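Local structure of Spermidine/putrescine ABC transporter, periplasmic binding protein (Treponema pallidum, 2V84) at residues A[165-169]-A[323-327]; A[175-181]-A[251-255]; A[84-88]-A[116-120]. The protein probably binds polyamines such as spermidine and putrescine as the extracytoplasmic, solute-binding lipoprotein of an ABC transporter. All blocks are in the same frame, centred on the assembly; numbering follows the deposited sequence. Where two conformers were deposited one is given.

Interaction 1 (A[165-169]-A[323-327]); sequences DMREV and KTDVG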
ATOM      1  N   ASP A 165       0.863 -11.785  -1.678  1.00 27.70           N
ATOM      2  CA  ASP A 165       0.950 -10.782  -2.704  1.00 28.03           C
ATOM      3  C   ASP A 165       2.247 -10.975  -3.470  1.00 28.49           C
ATOM      4  O   ASP A 165       3.338 -10.923  -2.881  1.00 28.21           O
ATOM      5  CB  ASP A 165       0.908  -9.363  -2.119  1.00 29.25           C
ATOM      6  CG  ASP A 165       0.875  -8.299  -3.212  1.00 31.05           C
ATOM      7  OD1 ASP A 165      -0.223  -7.969  -3.725  1.00 36.07           O
ATOM      8  OD2 ASP A 165       1.945  -7.811  -3.613  1.00 31.06           O
ATOM      9  N   MET A 166       2.122 -11.154  -4.787  0.50 27.82           N
ATOM     10  CA  MET A 166       3.241 -11.444  -5.685  0.50 27.08           C
ATOM     11  C   MET A 166       4.292 -10.339  -5.769  0.50 27.54           C
ATOM     12  O   MET A 166       5.486 -10.616  -5.748  0.50 27.58           O
ATOM     13  CB  MET A 166       2.716 -11.721  -7.097  0.50 27.27           C
ATOM     14  CG  MET A 166       3.798 -11.865  -8.161  0.50 26.57           C
ATOM     15  SD  MET A 166       3.072 -12.251  -9.750  0.50 25.23           S
ATOM     16  CE  MET A 166       2.409 -10.625 -10.169  0.50 25.69           C
ATOM     17  N   ARG A 167       3.855  -9.094  -5.921  1.00 27.72           N
ATOM     18  CA  ARG A 167       4.813  -7.990  -6.050  1.00 27.73           C
ATOM     19  C   ARG A 167       5.533  -7.693  -4.729  1.00 27.33           C
ATOM     20  O   ARG A 167       6.713  -7.339  -4.745  1.00 27.22           O
ATOM     21  CB  ARG A 167       4.181  -6.739  -6.679  1.00 27.34           C
ATOM     22  CG  ARG A 167       3.616  -6.971  -8.054  1.00 27.84           C
ATOM     23  CD  ARG A 167       4.698  -7.245  -9.126  1.00 29.40           C
ATOM     24  NE  ARG A 167       5.878  -6.377  -9.010  1.00 29.20           N
ATOM     25  CZ  ARG A 167       6.019  -5.190  -9.601  1.00 30.53           C
ATOM     26  NH1 ARG A 167       5.051  -4.680 -10.346  1.00 26.51           N
ATOM     27  NH2 ARG A 167       7.138  -4.491  -9.422  1.00 30.68           N
ATOM     28  N   GLU A 168       4.831  -7.858  -3.606  1.00 27.12           N
ATOM     29  CA  GLU A 168       5.452  -7.709  -2.272  1.00 26.72           C
ATOM     30  C   GLU A 168       6.492  -8.772  -1.978  1.00 26.95           C
ATOM     31  O   GLU A 168       7.593  -8.458  -1.511  1.00 26.33           O
ATOM     32  CB  GLU A 168       4.409  -7.731  -1.138  1.00 26.90           C
ATOM     33  CG  GLU A 168       3.519  -6.481  -0.998  1.00 28.82           C
ATOM     34  CD  GLU A 168       4.245  -5.150  -0.783  1.00 28.33           C
ATOM     35  OE1 GLU A 168       5.472  -5.073  -0.570  1.00 29.07           O
ATOM     36  OE2 GLU A 168       3.555  -4.133  -0.857  1.00 33.09           O
ATOM     37  N   VAL A 169       6.144 -10.036  -2.226  1.00 26.05           N
ATOM     38  CA  VAL A 169       7.046 -11.139  -1.890  1.00 25.79           C
ATOM     39  C   VAL A 169       8.227 -11.229  -2.860  1.00 26.24           C
ATOM     40  O   VAL A 169       9.386 -11.263  -2.431  1.00 25.37           O
ATOM     41  CB  VAL A 169       6.274 -12.472  -1.699  1.00 26.44           C
ATOM     42  CG1 VAL A 169       7.221 -13.629  -1.360  1.00 25.18           C
ATOM     43  CG2 VAL A 169       5.280 -12.296  -0.528  1.00 26.69           C
ATOM     44  N   LYS A 323       7.041   0.445  -6.049  1.00 33.02           N
ATOM     45  CA  LYS A 323       6.609  -0.596  -6.983  1.00 32.87           C
ATOM     46  C   LYS A 323       5.962   0.057  -8.192  1.00 33.19           C
ATOM     47  O   LYS A 323       5.090   0.938  -8.060  1.00 32.91           O
ATOM     48  CB  LYS A 323       5.604  -1.542  -6.317  1.00 33.25           C
ATOM     49  CG  LYS A 323       6.208  -2.436  -5.226  1.00 32.32           C
ATOM     50  CD  LYS A 323       5.091  -3.241  -4.549  1.00 32.74           C
ATOM     51  CE  LYS A 323       4.168  -2.341  -3.744  1.00 31.08           C
ATOM     52  NZ  LYS A 323       3.031  -3.110  -3.121  1.00 35.08           N
ATOM     53  N   THR A 324       6.400  -0.359  -9.373  1.00 33.14           N
ATOM     54  CA  THR A 324       5.944   0.281 -10.587  1.00 34.16           C
ATOM     55  C   THR A 324       5.401  -0.752 -11.551  1.00 33.88           C
ATOM     56  O   THR A 324       5.495  -1.958 -11.320  1.00 34.63           O
ATOM     57  CB  THR A 324       7.099   1.027 -11.310  1.00 33.75           C
ATOM     58  OG1 THR A 324       8.063   0.070 -11.740  1.00 36.48           O
ATOM     59  CG2 THR A 324       7.763   2.064 -10.397  1.00 36.22           C
ATOM     60  N   ASP A 325       4.826  -0.263 -12.637  0.50 34.23           N
ATOM     61  CA  ASP A 325       4.399  -1.123 -13.710  0.50 34.29           C
ATOM     62  C   ASP A 325       5.601  -1.722 -14.436  0.50 34.28           C
ATOM     63  O   ASP A 325       6.434  -0.999 -15.006  0.50 34.26           O
ATOM     64  CB  ASP A 325       3.516  -0.348 -14.679  0.50 34.11           C
ATOM     65  CG  ASP A 325       2.831  -1.246 -15.661  0.50 35.70           C
ATOM     66  OD1 ASP A 325       2.340  -2.319 -15.248  0.50 37.50           O
ATOM     67  OD2 ASP A 325       2.798  -0.886 -16.851  0.50 38.19           O
ATOM     68  N   VAL A 326       5.680  -3.047 -14.413  1.00 33.88           N
ATOM     69  CA  VAL A 326       6.772  -3.786 -15.085  1.00 34.62           C
ATOM     70  C   VAL A 326       6.481  -4.179 -16.545  1.00 35.38           C
ATOM     71  O   VAL A 326       7.356  -4.729 -17.239  1.00 35.56           O
ATOM     72  CB  VAL A 326       7.221  -5.024 -14.268  1.00 34.74           C
ATOM     73  CG1 VAL A 326       7.823  -4.575 -12.950  1.00 34.46           C
ATOM     74  CG2 VAL A 326       6.059  -5.997 -14.031  1.00 33.52           C
ATOM     75  N   GLY A 327       5.261  -3.893 -17.001  1.00 35.57           N
ATOM     76  CA  GLY A 327       4.855  -4.213 -18.376  1.00 36.35           C
ATOM     77  C   GLY A 327       4.819  -5.721 -18.600  1.00 37.13           C
ATOM     78  O   GLY A 327       4.337  -6.464 -17.737  1.00 36.56           O
TER
HETATM   79  O   HOH W   1       1.707  -5.091  -4.765  1.00 21.98           O
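At the N-terminal turn of helix 166-176, in the stretch predicted to bind spermidine, Arg167 and Glu168 each seize a different part of the loop that follows strand 321-322. The guanidinium of Arg167 uses its edge: NH1 donates to Thr324 O over 2.9 Å, nearly straight at 170° and lying in the guanidinium plane. Val326 CG1 covers one face of the same group, 3.6 Å from Arg167 NH2. Bends at chi2 (-68°) and chi3 (-42°) curl the arginine chain so that its flat end reaches the loop backbone. NH2 turns to Val181 O, so two carbonyls from different parts of the chain fix the rotation of the group. Glu168 and Lys323 meet at about a right angle in a salt bridge, Lys323 NZ lying well above the carboxylate plane; its 2.5 Å from Glu168 OE2 is very short and the exact value doubtful. Asp165 is the N-cap of the helix; its OD2 accepts from Glu168 N at 2.9 Å through the anti lone pair. A water links that same OD2 to Lys323 NZ, 3.0 Å and 2.9 Å away respectively. The ammonium also pairs with the sulfonate of a bound MES, probably from the crystallisation liquor, which may mark the pocket. Helix 330-342 touches Arg167 through Tyr333, and strand 254-260 packs Pro254 against both Glu168 and Lys323.

Interaction 2 (A[175-181]-A[251-255]); sequences ASLGYNV and VASPV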
ATOM      1  N   ALA A 175      14.810  -7.191  -3.686  1.00 31.11           N
ATOM      2  CA  ALA A 175      15.491  -6.235  -2.824  1.00 32.13           C
ATOM      3  C   ALA A 175      16.665  -6.888  -2.079  1.00 33.12           C
ATOM      4  O   ALA A 175      17.798  -6.423  -2.183  1.00 33.05           O
ATOM      5  CB  ALA A 175      14.509  -5.595  -1.855  1.00 31.88           C
ATOM      6  N   SER A 176      16.391  -7.975  -1.360  1.00 33.68           N
ATOM      7  CA  SER A 176      17.430  -8.731  -0.646  1.00 34.84           C
ATOM      8  C   SER A 176      18.616  -9.108  -1.520  1.00 34.30           C
ATOM      9  O   SER A 176      19.756  -9.020  -1.072  1.00 35.18           O
ATOM     10  CB  SER A 176      16.860 -10.009  -0.036  1.00 34.50           C
ATOM     11  OG  SER A 176      15.851  -9.696   0.892  1.00 38.74           O
ATOM     12  N   LEU A 177      18.343  -9.525  -2.756  1.00 34.13           N
ATOM     13  CA  LEU A 177      19.391  -9.889  -3.729  1.00 33.40           C
ATOM     14  C   LEU A 177      20.026  -8.700  -4.464  1.00 34.09           C
ATOM     15  O   LEU A 177      20.795  -8.898  -5.422  1.00 33.21           O
ATOM     16  CB  LEU A 177      18.835 -10.880  -4.756  1.00 32.92           C
ATOM     17  CG  LEU A 177      18.394 -12.234  -4.184  1.00 31.89           C
ATOM     18  CD1 LEU A 177      17.422 -12.934  -5.121  1.00 31.95           C
ATOM     19  CD2 LEU A 177      19.606 -13.104  -3.880  1.00 27.66           C
ATOM     20  N   GLY A 178      19.702  -7.478  -4.032  1.00 33.94           N
ATOM     21  CA  GLY A 178      20.299  -6.271  -4.605  1.00 34.74           C
ATOM     22  C   GLY A 178      19.757  -5.933  -5.980  1.00 35.09           C
ATOM     23  O   GLY A 178      20.360  -5.160  -6.742  1.00 35.22           O
ATOM     24  N   TYR A 179      18.606  -6.511  -6.301  1.00 35.29           N
ATOM     25  CA  TYR A 179      17.966  -6.274  -7.587  1.00 35.31           C
ATOM     26  C   TYR A 179      16.774  -5.323  -7.471  1.00 35.44           C
ATOM     27  O   TYR A 179      16.161  -5.193  -6.407  1.00 35.96           O
ATOM     28  CB  TYR A 179      17.534  -7.603  -8.202  1.00 35.39           C
ATOM     29  CG  TYR A 179      18.671  -8.580  -8.441  1.00 35.47           C
ATOM     30  CD1 TYR A 179      19.926  -8.133  -8.876  1.00 36.95           C
ATOM     31  CD2 TYR A 179      18.486  -9.949  -8.271  1.00 34.72           C
ATOM     32  CE1 TYR A 179      20.968  -9.018  -9.105  1.00 36.42           C
ATOM     33  CE2 TYR A 179      19.521 -10.848  -8.502  1.00 35.61           C
ATOM     34  CZ  TYR A 179      20.760 -10.373  -8.928  1.00 35.81           C
ATOM     35  OH  TYR A 179      21.793 -11.249  -9.175  1.00 37.21           O
ATOM     36  N   ASN A 180      16.446  -4.648  -8.568  1.00 35.10           N
ATOM     37  CA  ASN A 180      15.327  -3.723  -8.544  1.00 34.51           C
ATOM     38  C   ASN A 180      14.014  -4.463  -8.302  1.00 33.86           C
ATOM     39  O   ASN A 180      13.741  -5.459  -8.985  1.00 33.97           O
ATOM     40  CB  ASN A 180      15.249  -2.922  -9.849  1.00 34.90           C
ATOM     41  CG  ASN A 180      14.437  -1.666  -9.685  1.00 35.84           C
ATOM     42  OD1 ASN A 180      13.212  -1.688  -9.771  1.00 36.69           O
ATOM     43  ND2 ASN A 180      15.118  -0.562  -9.403  1.00 37.10           N
ATOM     44  N   VAL A 181      13.210  -3.997  -7.343  1.00 32.81           N
ATOM     45  CA  VAL A 181      11.923  -4.651  -7.078  1.00 32.08           C
ATOM     46  C   VAL A 181      11.012  -4.638  -8.308  1.00 31.31           C
ATOM     47  O   VAL A 181       9.987  -5.324  -8.346  1.00 30.86           O
ATOM     48  CB  VAL A 181      11.171  -4.117  -5.778  1.00 31.93           C
ATOM     49  CG1 VAL A 181      12.136  -3.941  -4.612  1.00 32.96           C
ATOM     50  CG2 VAL A 181      10.429  -2.852  -6.033  1.00 31.95           C
ATOM     51  N   VAL A 251      18.338  -2.691   2.583  1.00 31.36           N
ATOM     52  CA  VAL A 251      18.035  -2.959   1.178  1.00 30.90           C
ATOM     53  C   VAL A 251      16.945  -2.000   0.697  1.00 30.35           C
ATOM     54  O   VAL A 251      16.329  -1.319   1.513  1.00 30.82           O
ATOM     55  CB  VAL A 251      17.566  -4.435   0.948  1.00 31.23           C
ATOM     56  CG1 VAL A 251      18.681  -5.424   1.282  1.00 31.50           C
ATOM     57  CG2 VAL A 251      16.315  -4.734   1.736  1.00 30.37           C
ATOM     58  N   ALA A 252      16.708  -1.950  -0.613  1.00 29.64           N
ATOM     59  CA  ALA A 252      15.660  -1.098  -1.174  1.00 28.77           C
ATOM     60  C   ALA A 252      14.325  -1.833  -1.181  1.00 28.27           C
ATOM     61  O   ALA A 252      13.845  -2.266  -2.215  1.00 26.98           O
ATOM     62  CB  ALA A 252      16.039  -0.622  -2.587  1.00 29.39           C
ATOM     63  N   SER A 253      13.742  -1.990   0.004  1.00 28.32           N
ATOM     64  CA  SER A 253      12.482  -2.716   0.173  1.00 28.26           C
ATOM     65  C   SER A 253      11.352  -2.093  -0.641  1.00 28.35           C
ATOM     66  O   SER A 253      11.323  -0.877  -0.816  1.00 28.80           O
ATOM     67  CB  SER A 253      12.072  -2.725   1.640  1.00 27.44           C
ATOM     68  OG  SER A 253      13.127  -3.196   2.445  1.00 27.28           O
ATOM     69  N   PRO A 254      10.399  -2.926  -1.103  1.00 28.67           N
ATOM     70  CA  PRO A 254       9.271  -2.394  -1.863  1.00 27.89           C
ATOM     71  C   PRO A 254       8.409  -1.396  -1.081  1.00 28.52           C
ATOM     72  O   PRO A 254       8.030  -1.625   0.083  1.00 28.41           O
ATOM     73  CB  PRO A 254       8.444  -3.624  -2.241  1.00 27.11           C
ATOM     74  CG  PRO A 254       9.136  -4.813  -1.714  1.00 28.11           C
ATOM     75  CD  PRO A 254      10.340  -4.389  -0.916  1.00 28.64           C
ATOM     76  N   VAL A 255       8.078  -0.301  -1.761  1.00 28.72           N
ATOM     77  CA  VAL A 255       7.269   0.791  -1.239  1.00 28.62           C
ATOM     78  C   VAL A 255       6.048   0.940  -2.179  1.00 27.75           C
ATOM     79  O   VAL A 255       6.131   0.617  -3.352  1.00 28.06           O
ATOM     80  CB  VAL A 255       8.137   2.101  -1.144  1.00 29.13           C
ATOM     81  CG1 VAL A 255       7.322   3.313  -0.750  1.00 31.12           C
ATOM     82  CG2 VAL A 255       9.278   1.920  -0.138  1.00 29.93           C
TER
HETATM   83  O   HOH W   2      18.339  -3.612  -2.486  1.00 33.51           O
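The methyl of Ala175 points toward 251-255, its CB 3.4 Å from Ala252 O, while Val181 brings CG1 to the same carbonyl oxygen, also at 3.4 Å. Two aliphatic groups thus close on Ala252 O, which is buried here and has no hydrogen-bonding partner in the model. Val251 meets the helix end with both branches: CG2 faces Ala175 CB at 4.1 Å, and CG1, anti to its own carbonyl carbon (chi1 -64°), lies against Ala175 O and Ser176 CA. Farther along, Val181 CG1 touches Pro254 at CD, 4.1 Å away. No direct hydrogen bond joins the segments; instead one water accepts from Ala252 N at 3.0 Å and donates to Ala175 O at 2.9 Å. Ala175 O also accepts from Gly178 N, part of the Schellman motif that ends helix 166-176 with Gly178 as its C-prime residue. On the other segment, Ala252 is the centre of an inverse gamma turn leading into strand 254-260. Leu177 and Tyr179 lean on helix 186-200, Val181 and Ala252 touch Thr321 of strand 321-322, and Trp148 from a loop packs on Ser176 and Val251.

Interaction 3 (A[84-88]-A[116-120]); sequences VSIMK and AYDPK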
ATOM      1  N   VAL A  84      -1.915   2.675 -11.657  1.00 28.99           N
ATOM      2  CA  VAL A  84      -2.143   3.950 -12.374  1.00 28.30           C
ATOM      3  C   VAL A  84      -1.514   3.904 -13.780  1.00 28.86           C
ATOM      4  O   VAL A  84      -2.152   4.319 -14.792  1.00 28.95           O
ATOM      5  CB  VAL A  84      -1.683   5.185 -11.573  1.00 28.73           C
ATOM      6  CG1 VAL A  84      -1.819   6.464 -12.433  1.00 27.60           C
ATOM      7  CG2 VAL A  84      -2.525   5.328 -10.303  1.00 25.79           C
ATOM      8  N   SER A  85      -0.291   3.389 -13.851  1.00 28.68           N
ATOM      9  CA  SER A  85       0.441   3.297 -15.113  1.00 30.16           C
ATOM     10  C   SER A  85      -0.240   2.345 -16.108  1.00 30.54           C
ATOM     11  O   SER A  85      -0.445   2.696 -17.281  1.00 31.04           O
ATOM     12  CB  SER A  85       1.896   2.918 -14.847  1.00 29.43           C
ATOM     13  OG  SER A  85       2.607   2.627 -16.053  1.00 33.23           O
ATOM     14  N   ILE A  86      -0.623   1.159 -15.633  1.00 32.12           N
ATOM     15  CA  ILE A  86      -1.416   0.197 -16.429  1.00 32.93           C
ATOM     16  C   ILE A  86      -2.678   0.839 -16.987  1.00 33.82           C
ATOM     17  O   ILE A  86      -2.978   0.706 -18.190  1.00 34.11           O
ATOM     18  CB  ILE A  86      -1.828  -1.071 -15.582  1.00 33.13           C
ATOM     19  CG1 ILE A  86      -0.615  -1.949 -15.269  1.00 32.91           C
ATOM     20  CG2 ILE A  86      -2.903  -1.882 -16.297  1.00 33.95           C
ATOM     21  CD1 ILE A  86      -0.783  -2.875 -14.037  1.00 32.58           C
ATOM     22  N   MET A  87      -3.414   1.535 -16.120  1.00 34.19           N
ATOM     23  CA  MET A  87      -4.718   2.102 -16.500  1.00 35.44           C
ATOM     24  C   MET A  87      -4.618   3.322 -17.409  1.00 34.65           C
ATOM     25  O   MET A  87      -5.519   3.558 -18.221  1.00 35.10           O
ATOM     26  CB  MET A  87      -5.557   2.442 -15.273  1.00 34.53           C
ATOM     27  CG  MET A  87      -5.974   1.207 -14.482  1.00 36.92           C
ATOM     28  SD  MET A  87      -6.510   1.718 -12.855  1.00 38.74           S
ATOM     29  CE  MET A  87      -8.264   1.568 -13.102  1.00 39.51           C
ATOM     30  N   LYS A  88      -3.532   4.083 -17.280  1.00 34.47           N
ATOM     31  CA  LYS A  88      -3.233   5.147 -18.248  1.00 35.22           C
ATOM     32  C   LYS A  88      -3.039   4.598 -19.673  1.00 35.59           C
ATOM     33  O   LYS A  88      -3.587   5.137 -20.644  1.00 35.32           O
ATOM     34  CB  LYS A  88      -2.003   5.950 -17.809  1.00 35.21           C
ATOM     35  CG  LYS A  88      -2.331   7.174 -16.975  1.00 34.57           C
ATOM     36  CD  LYS A  88      -1.084   7.822 -16.423  1.00 35.17           C
ATOM     37  CE  LYS A  88      -0.406   8.711 -17.443  1.00 35.19           C
ATOM     38  NZ  LYS A  88       0.564   9.615 -16.764  1.00 36.84           N
ATOM     39  N   ALA A 116       6.847   8.795 -11.018  1.00 34.58           N
ATOM     40  CA  ALA A 116       7.146   8.833 -12.457  1.00 34.96           C
ATOM     41  C   ALA A 116       6.057   8.238 -13.372  1.00 34.79           C
ATOM     42  O   ALA A 116       6.092   8.463 -14.578  1.00 35.31           O
ATOM     43  CB  ALA A 116       8.508   8.187 -12.742  1.00 34.82           C
ATOM     44  N   TYR A 117       5.101   7.493 -12.815  1.00 34.74           N
ATOM     45  CA  TYR A 117       3.969   6.990 -13.612  1.00 34.61           C
ATOM     46  C   TYR A 117       3.040   8.141 -14.059  1.00 34.39           C
ATOM     47  O   TYR A 117       2.343   8.022 -15.075  1.00 34.72           O
ATOM     48  CB  TYR A 117       3.175   5.925 -12.829  1.00 34.34           C
ATOM     49  CG  TYR A 117       2.742   6.415 -11.477  1.00 35.01           C
ATOM     50  CD1 TYR A 117       1.575   7.183 -11.324  1.00 34.61           C
ATOM     51  CD2 TYR A 117       3.523   6.162 -10.352  1.00 32.35           C
ATOM     52  CE1 TYR A 117       1.209   7.678 -10.092  1.00 32.87           C
ATOM     53  CE2 TYR A 117       3.156   6.651  -9.117  1.00 33.83           C
ATOM     54  CZ  TYR A 117       2.000   7.391  -8.994  1.00 34.41           C
ATOM     55  OH  TYR A 117       1.651   7.895  -7.774  1.00 34.87           O
ATOM     56  N   ASP A 118       3.049   9.249 -13.305  1.00 34.26           N
ATOM     57  CA  ASP A 118       2.163  10.404 -13.566  1.00 33.93           C
ATOM     58  C   ASP A 118       2.682  11.654 -12.836  1.00 33.65           C
ATOM     59  O   ASP A 118       2.025  12.175 -11.917  1.00 33.26           O
ATOM     60  CB  ASP A 118       0.742  10.061 -13.114  1.00 34.18           C
ATOM     61  CG  ASP A 118      -0.304  11.000 -13.677  1.00 34.64           C
ATOM     62  OD1 ASP A 118      -0.222  11.373 -14.866  1.00 37.35           O
ATOM     63  OD2 ASP A 118      -1.212  11.362 -12.911  1.00 35.15           O
ATOM     64  N   PRO A 119       3.870  12.139 -13.232  1.00 33.00           N
ATOM     65  CA  PRO A 119       4.641  13.134 -12.486  1.00 32.88           C
ATOM     66  C   PRO A 119       3.967  14.496 -12.316  1.00 32.72           C
ATOM     67  O   PRO A 119       4.268  15.225 -11.353  1.00 33.44           O
ATOM     68  CB  PRO A 119       5.917  13.275 -13.334  1.00 32.71           C
ATOM     69  CG  PRO A 119       5.489  12.870 -14.681  1.00 32.63           C
ATOM     70  CD  PRO A 119       4.563  11.754 -14.479  1.00 33.37           C
ATOM     71  N   LYS A 120       3.082  14.846 -13.247  1.00 31.85           N
ATOM     72  CA  LYS A 120       2.394  16.135 -13.201  1.00 31.44           C
ATOM     73  C   LYS A 120       0.974  15.976 -12.651  1.00 30.51           C
ATOM     74  O   LYS A 120       0.201  16.938 -12.624  1.00 30.80           O
ATOM     75  CB  LYS A 120       2.396  16.826 -14.579  1.00 31.32           C
ATOM     76  CG  LYS A 120       3.805  17.029 -15.171  1.00 31.47           C
ATOM     77  CD  LYS A 120       3.787  17.893 -16.432  1.00 32.10           C
ATOM     78  CE  LYS A 120       5.208  18.201 -16.915  1.00 32.62           C
ATOM     79  NZ  LYS A 120       5.238  19.006 -18.185  1.00 34.78           N
TER
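Lys88 binds Tyr117 O and Asp118, and Val84, one turn earlier on helix 81-89, packs on the Tyr117 ring. On the polar side, Lys88 NZ forms a salt bridge with Asp118 OD1 at 2.7 Å and donates to Tyr117 O at 2.9 Å. The carbonyl is met on a lone pair in its own plane, whereas the carboxylate oxygen is approached from its anti side, 33° out of plane. A bend at chi3 of the lysine (81°) turns the ammonium into the fork between them. The other carboxylate oxygen, Asp118 OD2, accepts from Tyr123 N and Ser124 OG, so the group is gripped at both oxygens and its rotation is fixed. The apolar part lies at Tyr117, whose ring meets Val84 obliquely: Val84 CG1 comes to 3.6 Å from Tyr117 CD1. Nearer the backbone, Ser85 CB and Tyr117 CB touch at 3.8 Å. This is structural packing, a two-acceptor lysine tie beside an apolar patch, that joins helix 81-89 to the loop between helix 109-114 and strand 125-137. Tyr117 also packs on Val257 and Ser259 of strand 254-260, while elsewhere on helix 81-89 Met87 faces helix 60-67.

In the fold
Interactions 1 and 2 work on the same elements, opposite ends of helix 166-176, and they touch: Lys323 N bonds to Val255 O. Interaction 1 is the most buried and holds the charged groups of the predicted spermidine site; interaction 2, partly buried, is carried by aliphatic groups packed on one another and on backbone carbonyls, with one bridging water. Interaction 3, also partly buried, has a lysine-acid pair too, but no part of the predicted site: in interaction 1 the acid is on the helix and the lysine in the loop, in interaction 3 the reverse. In the conformer given, the Asp325 side chain lies beside Ser85. Interactions 2 and 3 do not touch, their nearest atoms being about 9 Å apart.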